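Local coordinates for protein endoglucanase FnCel5A (Fervidobacterium nodosum, PDB 3NCO) that probably hydrolyses beta-1,4-glucosidic bonds in cellulose and related glucans, as a family 5 glycoside hydrolase with a TIM-barrel fold, at residues Thr211-Glu216 / Leu222-Lys227; Phe299-Tyr302 / Thr308-Glu311; Ile141-Ala146 / Leu258-Ala263. All coordinates share one frame; numbering follows the deposited sequence.

Interaction 1 of 3, residues Thr211-Glu216 / Leu222-Lys227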
loop_
_atom_site.group_PDB
_atom_site.type_symbol
_atom_site.label_atom_id
_atom_site.label_comp_id
_atom_site.label_asym_id
_atom_site.label_seq_id
_atom_site.Cartn_x
_atom_site.Cartn_y
_atom_site.Cartn_z
ATOM N N THR A 211 -17.075 -3.012 -3.865
ATOM C CA THR A 211 -15.854 -3.711 -3.469
ATOM C C THR A 211 -15.942 -4.204 -2.021
ATOM O O THR A 211 -15.197 -5.119 -1.627
ATOM C CB THR A 211 -14.619 -2.798 -3.560
ATOM O OG1 THR A 211 -14.765 -1.711 -2.619
ATOM C CG2 THR A 211 -14.397 -2.293 -5.045
ATOM N N HIS A 212 -16.835 -3.599 -1.220
ATOM C CA HIS A 212 -16.914 -4.005 0.195
ATOM C C HIS A 212 -18.263 -4.592 0.559
ATOM O O HIS A 212 -18.572 -4.702 1.752
ATOM C CB HIS A 212 -16.556 -2.847 1.150
ATOM C CG HIS A 212 -15.120 -2.482 1.105
ATOM N ND1 HIS A 212 -14.273 -2.589 2.195
ATOM C CD2 HIS A 212 -14.358 -2.069 0.065
ATOM C CE1 HIS A 212 -13.047 -2.245 1.823
ATOM N NE2 HIS A 212 -13.073 -1.922 0.539
ATOM N N GLN A 213 -19.052 -5.024 -0.436
ATOM C CA GLN A 213 -20.336 -5.668 -0.111
ATOM C C GLN A 213 -20.076 -6.906 0.740
ATOM O O GLN A 213 -19.119 -7.683 0.509
ATOM C CB GLN A 213 -21.105 -6.029 -1.370
ATOM C CG GLN A 213 -20.410 -7.072 -2.217
ATOM C CD GLN A 213 -21.110 -7.223 -3.552
ATOM O OE1 GLN A 213 -22.203 -7.788 -3.624
ATOM N NE2 GLN A 213 -20.519 -6.652 -4.615
ATOM N N GLY A 214 -20.898 -7.057 1.769
ATOM C CA GLY A 214 -20.783 -8.232 2.641
ATOM C C GLY A 214 -19.617 -8.250 3.630
ATOM O O GLY A 214 -19.533 -9.170 4.467
ATOM N N ALA A 215 -18.727 -7.270 3.567
ATOM C CA ALA A 215 -17.594 -7.174 4.491
ATOM C C ALA A 215 -18.141 -6.822 5.886
ATOM O O ALA A 215 -18.690 -5.719 6.100
ATOM C CB ALA A 215 -16.612 -6.149 4.009
ATOM N N GLU A 216 -17.979 -7.743 6.828
ATOM C CA GLU A 216 -18.599 -7.569 8.158
ATOM C C GLU A 216 -17.947 -6.503 9.026
ATOM O O GLU A 216 -18.561 -6.018 9.988
ATOM C CB GLU A 216 -18.621 -8.906 8.902
ATOM C CG GLU A 216 -19.467 -9.980 8.173
ATOM C CD GLU A 216 -20.978 -9.720 8.233
ATOM O OE1 GLU A 216 -21.447 -9.048 9.187
ATOM O OE2 GLU A 216 -21.715 -10.193 7.331
ATOM N N LEU A 222 -22.770 -3.819 4.412
ATOM C CA LEU A 222 -23.407 -3.450 3.140
ATOM C C LEU A 222 -23.995 -4.661 2.443
ATOM O O LEU A 222 -23.387 -5.765 2.484
ATOM C CB LEU A 222 -22.360 -2.771 2.219
ATOM C CG LEU A 222 -21.686 -1.542 2.855
ATOM C CD1 LEU A 222 -20.649 -0.900 1.913
ATOM C CD2 LEU A 222 -22.689 -0.470 3.334
ATOM N N PRO A 223 -25.180 -4.467 1.794
ATOM C CA PRO A 223 -25.869 -5.550 1.103
ATOM C C PRO A 223 -25.015 -6.251 0.054
ATOM O O PRO A 223 -24.242 -5.584 -0.652
ATOM C CB PRO A 223 -27.028 -4.836 0.365
ATOM C CG PRO A 223 -27.216 -3.544 1.083
ATOM C CD PRO A 223 -25.922 -3.184 1.719
ATOM N N ILE A 224 -25.177 -7.562 -0.082
ATOM C CA ILE A 224 -24.542 -8.293 -1.188
ATOM C C ILE A 224 -25.424 -8.325 -2.460
ATOM O O ILE A 224 -26.513 -7.718 -2.502
ATOM C CB ILE A 224 -24.088 -9.710 -0.826
ATOM C CG1 ILE A 224 -25.265 -10.580 -0.341
ATOM C CG2 ILE A 224 -22.984 -9.667 0.232
ATOM C CD1 ILE A 224 -25.029 -12.036 -0.618
ATOM N N GLY A 225 -24.922 -9.000 -3.490
ATOM C CA GLY A 225 -25.576 -9.028 -4.788
ATOM C C GLY A 225 -25.373 -7.806 -5.667
ATOM O O GLY A 225 -26.047 -7.679 -6.688
ATOM N N VAL A 226 -24.441 -6.922 -5.278
ATOM C CA VAL A 226 -24.211 -5.700 -6.051
ATOM C C VAL A 226 -23.278 -6.061 -7.226
ATOM O O VAL A 226 -22.202 -6.596 -7.013
ATOM C CB VAL A 226 -23.601 -4.576 -5.150
ATOM C CG1 VAL A 226 -23.203 -3.381 -5.986
ATOM C CG2 VAL A 226 -24.619 -4.218 -4.073
ATOM N N LYS A 227 -23.696 -5.784 -8.466
ATOM C CA LYS A 227 -22.876 -6.157 -9.600
ATOM C C LYS A 227 -21.950 -5.037 -10.090
ATOM O O LYS A 227 -22.128 -3.873 -9.770
ATOM C CB LYS A 227 -23.761 -6.639 -10.760
ATOM C CG LYS A 227 -24.556 -7.906 -10.366
ATOM C CD LYS A 227 -25.507 -8.347 -11.450
ATOM C CE LYS A 227 -26.713 -7.395 -11.511
ATOM N NZ LYS A 227 -27.992 -8.136 -11.739
HETATM O O HOH W 1 -19.925 -4.160 4.179
#
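A type II beta turn from His-212 to Ala-215, made just as the chain leaves helix 208-211, brings Gln-213 and Gly-214 against the irregular segment 222-227. Both segments belong to the loop that connects helix 208-211 to helix 232-252 in this TIM barrel, and here that loop folds back on itself. Gly-214 takes the third place of the turn with a positive phi of 75°, and its N donates to Leu-222 O at 2.9 Å. Ile-224 sends its CG2 methyl over this glycine, 3.6 Å from Gly-214 CA, close enough that a beta carbon on residue 214 would collide with it.

The main side-chain grip is that of Gln-213. With chi1 at 65° its CG sits between the backbone N and the carbonyl carbon, and the rest of the chain runs extended to lay the amide beside the backbone of Val-226. Val-226 N gives a hydrogen to Gln-213 OE1 over 2.9 Å. In return Gln-213 NE2 donates to Val-226 O, also at 2.9 Å and nearly straight at 167°, with the acceptor close to the plane of the amide. The two bonds to one residue fix which way round the amide lies, and NE2 donates to Phe-210 O as well. Nearer the backbone, Gln-213 CB rests 3.2 Å from Pro-223 O.

A water seals the other end. It accepts from Leu-222 N and donates to His-212 O and to Ala-215 O, the last bond measuring 2.8 Å.

Interaction 2 of 3, residues Phe299-Tyr302 / Thr308-Glu311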
loop_
_atom_site.group_PDB
_atom_site.type_symbol
_atom_site.label_atom_id
_atom_site.label_comp_id
_atom_site.label_asym_id
_atom_site.label_seq_id
_atom_site.Cartn_x
_atom_site.Cartn_y
_atom_site.Cartn_z
ATOM N N PHE A 299 -9.697 -10.859 0.097
ATOM C CA PHE A 299 -9.567 -10.247 -1.241
ATOM C C PHE A 299 -8.543 -11.048 -2.088
ATOM O O PHE A 299 -8.080 -10.564 -3.134
ATOM C CB PHE A 299 -9.042 -8.797 -1.168
ATOM C CG PHE A 299 -10.016 -7.809 -0.538
ATOM C CD1 PHE A 299 -10.676 -6.831 -1.306
ATOM C CD2 PHE A 299 -10.194 -7.816 0.839
ATOM C CE1 PHE A 299 -11.548 -5.910 -0.706
ATOM C CE2 PHE A 299 -11.026 -6.911 1.443
ATOM C CZ PHE A 299 -11.718 -5.949 0.657
ATOM N N GLY A 300 -8.212 -12.251 -1.659
ATOM C CA GLY A 300 -6.974 -12.946 -2.102
ATOM C C GLY A 300 -6.927 -13.444 -3.526
ATOM O O GLY A 300 -7.950 -13.903 -4.075
ATOM N N LEU A 301 -5.742 -13.365 -4.135
ATOM C CA LEU A 301 -5.508 -13.985 -5.455
ATOM C C LEU A 301 -5.016 -15.415 -5.396
ATOM O O LEU A 301 -5.168 -16.177 -6.384
ATOM C CB LEU A 301 -4.470 -13.184 -6.284
ATOM C CG LEU A 301 -4.847 -11.725 -6.603
ATOM C CD1 LEU A 301 -3.794 -11.044 -7.465
ATOM C CD2 LEU A 301 -6.199 -11.694 -7.321
ATOM N N TYR A 302 -4.393 -15.764 -4.273
ATOM C CA TYR A 302 -3.736 -17.052 -4.175
ATOM C C TYR A 302 -4.468 -17.932 -3.187
ATOM O O TYR A 302 -4.657 -17.535 -2.026
ATOM C CB TYR A 302 -2.316 -16.840 -3.719
ATOM C CG TYR A 302 -1.486 -18.097 -3.706
ATOM C CD1 TYR A 302 -0.997 -18.657 -4.905
ATOM C CD2 TYR A 302 -1.170 -18.734 -2.505
ATOM C CE1 TYR A 302 -0.201 -19.832 -4.889
ATOM C CE2 TYR A 302 -0.350 -19.882 -2.477
ATOM C CZ TYR A 302 0.135 -20.410 -3.640
ATOM O OH TYR A 302 0.901 -21.518 -3.558
ATOM N N THR A 308 -2.549 -22.652 -5.628
ATOM C CA THR A 308 -2.772 -22.186 -7.002
ATOM C C THR A 308 -3.364 -20.790 -7.009
ATOM O O THR A 308 -4.075 -20.395 -6.081
ATOM C CB THR A 308 -3.735 -23.132 -7.761
ATOM O OG1 THR A 308 -4.994 -23.196 -7.066
ATOM C CG2 THR A 308 -3.133 -24.540 -7.847
ATOM N N TRP A 309 -3.083 -20.066 -8.080
ATOM C CA TRP A 309 -3.714 -18.757 -8.290
ATOM C C TRP A 309 -5.166 -18.874 -8.782
ATOM O O TRP A 309 -5.488 -19.767 -9.580
ATOM C CB TRP A 309 -2.914 -17.962 -9.314
ATOM C CG TRP A 309 -1.515 -17.657 -8.849
ATOM C CD1 TRP A 309 -0.375 -18.404 -9.097
ATOM C CD2 TRP A 309 -1.099 -16.533 -8.076
ATOM N NE1 TRP A 309 0.712 -17.795 -8.495
ATOM C CE2 TRP A 309 0.295 -16.650 -7.872
ATOM C CE3 TRP A 309 -1.771 -15.430 -7.540
ATOM C CZ2 TRP A 309 1.029 -15.705 -7.136
ATOM C CZ3 TRP A 309 -1.051 -14.504 -6.790
ATOM C CH2 TRP A 309 0.341 -14.630 -6.619
ATOM N N ILE A 310 -6.033 -18.018 -8.251
ATOM C CA ILE A 310 -7.405 -17.915 -8.696
ATOM C C ILE A 310 -7.371 -17.203 -10.033
ATOM O O ILE A 310 -6.804 -16.113 -10.158
ATOM C CB ILE A 310 -8.267 -17.132 -7.672
ATOM C CG1 ILE A 310 -8.254 -17.881 -6.328
ATOM C CG2 ILE A 310 -9.730 -16.939 -8.176
ATOM C CD1 ILE A 310 -8.586 -16.973 -5.138
ATOM N N GLU A 311 -7.937 -17.860 -11.044
ATOM C CA GLU A 311 -7.926 -17.332 -12.400
ATOM C C GLU A 311 -9.357 -17.299 -12.931
ATOM O O GLU A 311 -10.153 -18.195 -12.630
ATOM C CB GLU A 311 -7.097 -18.243 -13.329
ATOM C CG GLU A 311 -5.598 -18.225 -13.080
ATOM C CD GLU A 311 -4.922 -16.887 -13.391
ATOM O OE1 GLU A 311 -5.593 -15.978 -13.918
ATOM O OE2 GLU A 311 -3.708 -16.754 -13.108
#
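Tyr-302 lies across Trp-309, and its side chain can be traced outward from the backbone. Tyr-302 CB comes first, over the face of the indole, 4.3 Å from the centroid of the six-membered ring of Trp-309. With chi1 at -174° the ring is carried away from its own backbone N, which brings CD1 above the middle of the indole, where Tyr-302 CD1 and Trp-309 CE2 are 3.8 Å apart. The phenol therefore presents an edge to the indole face, a T-shaped pair with the planes at 68°. Tyr-302 CE1 has already moved on to the backbone, 3.7 Å from Thr-308 N, and the OH end runs on past that residue.

Tyr-302 and Trp-309 form an antiparallel, non-hydrogen-bonded pair, CA to CA 4.5 Å, in the small hairpin of strands 302-303 and 308-309, which follows the last strand of the barrel and leads into helix 313-318. Both side chains leave the same face of the hairpin, toward Ile-49 of helix 44-53. Phe-295 stacks on the tyrosine ring as well.

At its edge the indole meets Leu-301, whose CB lies in the ring plane, 3.7 Å from Trp-309 CZ3. An alanine in place of Trp-309 would remove the indole, and the Tyr-302 edge would probably lose the face it rests on while a gap opened beside Leu-301 CB.

One residue past the strand, Ile-310 N donates to Leu-301 O at 2.8 Å. The Ile-310 side chain reaches past this bond to put its CD1 methyl 3.3 Å from Gly-300 O.

Interaction 3 of 3, residues Ile141-Ala146 / Leu258-Ala263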
loop_
_atom_site.group_PDB
_atom_site.type_symbol
_atom_site.label_atom_id
_atom_site.label_comp_id
_atom_site.label_asym_id
_atom_site.label_seq_id
_atom_site.Cartn_x
_atom_site.Cartn_y
_atom_site.Cartn_z
ATOM N N ILE A 141 5.757 5.979 4.700
ATOM C CA ILE A 141 5.627 6.501 6.064
ATOM C C ILE A 141 4.424 5.992 6.849
ATOM O O ILE A 141 4.571 5.495 7.976
ATOM C CB ILE A 141 5.597 8.029 6.056
ATOM C CG1 ILE A 141 7.001 8.478 5.647
ATOM C CG2 ILE A 141 5.354 8.585 7.494
ATOM C CD1 ILE A 141 7.074 9.991 5.305
ATOM N N PHE A 142 3.234 6.079 6.236
ATOM C CA PHE A 142 2.021 5.632 6.928
ATOM C C PHE A 142 0.909 5.268 5.961
ATOM O O PHE A 142 0.680 5.962 4.970
ATOM C CB PHE A 142 1.543 6.652 7.971
ATOM C CG PHE A 142 0.528 6.105 8.921
ATOM C CD1 PHE A 142 0.828 5.022 9.780
ATOM C CD2 PHE A 142 -0.758 6.633 8.916
ATOM C CE1 PHE A 142 -0.164 4.489 10.624
ATOM C CE2 PHE A 142 -1.739 6.144 9.783
ATOM C CZ PHE A 142 -1.453 5.081 10.627
ATOM N N ASN A 143 0.188 4.205 6.296
ATOM C CA ASN A 143 -0.952 3.758 5.501
ATOM C C ASN A 143 -2.208 4.536 5.857
ATOM O O ASN A 143 -2.629 4.587 7.002
ATOM C CB ASN A 143 -1.183 2.289 5.858
ATOM C CG ASN A 143 -2.367 1.696 5.147
ATOM O OD1 ASN A 143 -3.390 1.350 5.780
ATOM N ND2 ASN A 143 -2.274 1.630 3.895
ATOM N N GLU A 144 -2.826 5.127 4.824
ATOM C CA GLU A 144 -4.174 5.724 5.030
ATOM C C GLU A 144 -4.295 6.643 6.259
ATOM O O GLU A 144 -4.953 6.306 7.228
ATOM C CB GLU A 144 -5.222 4.608 5.101
ATOM C CG GLU A 144 -5.372 3.936 3.765
ATOM C CD GLU A 144 -6.438 2.891 3.739
ATOM O OE1 GLU A 144 -7.055 2.615 4.786
ATOM O OE2 GLU A 144 -6.658 2.271 2.698
ATOM N N PRO A 145 -3.661 7.816 6.212
ATOM C CA PRO A 145 -3.952 8.767 7.234
ATOM C C PRO A 145 -5.442 8.987 7.227
ATOM O O PRO A 145 -6.058 8.894 6.141
ATOM C CB PRO A 145 -3.294 10.047 6.700
ATOM C CG PRO A 145 -2.101 9.539 5.990
ATOM C CD PRO A 145 -2.739 8.383 5.196
ATOM N N ALA A 146 -6.029 9.208 8.401
ATOM C CA ALA A 146 -7.501 9.413 8.522
ATOM C C ALA A 146 -7.909 9.795 9.911
ATOM O O ALA A 146 -7.067 9.957 10.777
ATOM C CB ALA A 146 -8.263 8.163 8.126
ATOM N N LEU A 258 -0.785 3.346 -7.209
ATOM C CA LEU A 258 -2.073 2.911 -6.702
ATOM C C LEU A 258 -1.770 1.734 -5.747
ATOM O O LEU A 258 -1.588 0.585 -6.214
ATOM C CB LEU A 258 -2.910 2.416 -7.920
ATOM C CG LEU A 258 -4.202 1.625 -7.616
ATOM C CD1 LEU A 258 -5.099 2.497 -6.753
ATOM C CD2 LEU A 258 -4.969 1.167 -8.890
ATOM N N GLY A 259 -1.672 2.041 -4.435
ATOM C CA GLY A 259 -1.087 1.086 -3.495
ATOM C C GLY A 259 -1.980 -0.028 -3.064
ATOM O O GLY A 259 -1.501 -1.061 -2.601
ATOM N N GLU A 260 -3.299 0.196 -3.161
ATOM C CA GLU A 260 -4.205 -0.915 -2.940
ATOM C C GLU A 260 -5.340 -0.765 -3.891
ATOM O O GLU A 260 -5.826 0.331 -4.155
ATOM C CB GLU A 260 -4.797 -0.923 -1.536
ATOM C CG GLU A 260 -3.797 -1.023 -0.448
ATOM C CD GLU A 260 -4.434 -1.013 0.927
ATOM O OE1 GLU A 260 -5.690 -1.119 1.051
ATOM O OE2 GLU A 260 -3.690 -0.763 1.969
ATOM N N PHE A 261 -5.803 -1.899 -4.385
ATOM C CA PHE A 261 -7.077 -1.989 -5.096
ATOM C C PHE A 261 -7.599 -3.416 -5.078
ATOM O O PHE A 261 -6.819 -4.356 -5.219
ATOM C CB PHE A 261 -7.012 -1.420 -6.549
ATOM C CG PHE A 261 -6.351 -2.330 -7.573
ATOM C CD1 PHE A 261 -4.979 -2.449 -7.623
ATOM C CD2 PHE A 261 -7.133 -2.978 -8.540
ATOM C CE1 PHE A 261 -4.345 -3.274 -8.609
ATOM C CE2 PHE A 261 -6.563 -3.768 -9.485
ATOM C CZ PHE A 261 -5.181 -3.936 -9.552
ATOM N N GLY A 262 -8.901 -3.607 -4.850
ATOM C CA GLY A 262 -9.408 -4.997 -4.864
ATOM C C GLY A 262 -10.880 -5.070 -4.505
ATOM O O GLY A 262 -11.407 -4.136 -3.913
ATOM N N ALA A 263 -11.521 -6.191 -4.854
ATOM C CA ALA A 263 -12.930 -6.407 -4.524
ATOM C C ALA A 263 -13.042 -7.650 -3.635
ATOM O O ALA A 263 -12.498 -8.711 -3.964
ATOM C CB ALA A 263 -13.769 -6.576 -5.788
HETATM O O HOH W 2 -5.103 -0.210 4.017
#
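The backbones of Asn-143 and Glu-260 stand well apart, for even the nearest CA atoms of the two segments, those of Asn-143 and Gly-259, are 9.4 Å from each other. Segment 258-263 lies on strand 256-261 and runs on into loop, and segment 141-146 lies in the loop after strand 137-140, with Glu-144 in a left-handed conformation. Side chains, with one water, bridge the gap.

Glu-260 reaches in from the strand with its chain extended, and Asn-143, its CG turned away from the backbone N (chi1 178°), meets it at about a right angle. The amide and carboxylate planes are nearly parallel, 15° apart, yet Asn-143 ND2 gives Glu-260 OE2 only a weak bond of 3.4 Å. A water helps, donating to Asn-143 OD1 at 2.9 Å and also to Glu-260 OE2.

Segment 141-146 follows barrel strand four and Glu-260 sits on strand seven, the places where family 5 glycoside hydrolases keep their acid/base and nucleophile glutamates; Glu-144 and Glu-260 are consistent with those roles. Glu-260 also has Arg-59 as a salt-bridge partner at OE2 and Tyr-205 OH at OE1, and His-203 ND1 holds Glu-144 OE2. The two carboxylates, their planes 38° apart, come closest at Glu-144 OE2 and Glu-260 OE1, 3.9 Å from each other.

Overall arrangement
From the N terminus, the chain first reaches 141-146, just after the fourth barrel strand, and interaction 3 closes only at 258-263, on the seventh, linking the two across the barrel. Interaction 1 is nested inside that long loop: 211-216 and 222-227 close a short one of their own between helix 208-211 and helix 232-252. Interaction 2 comes later, in series with both, where 299-302 and 308-311 close a hairpin beyond the eighth strand. None cross. Their centres are about 19 to 20 Å apart, but their ends meet: Phe-299 packs on Gly-262 and Ala-263 and on the backbone of Thr-211, whose CB touches Gly-262 O. The loops after strands six, seven and eight are thus joined.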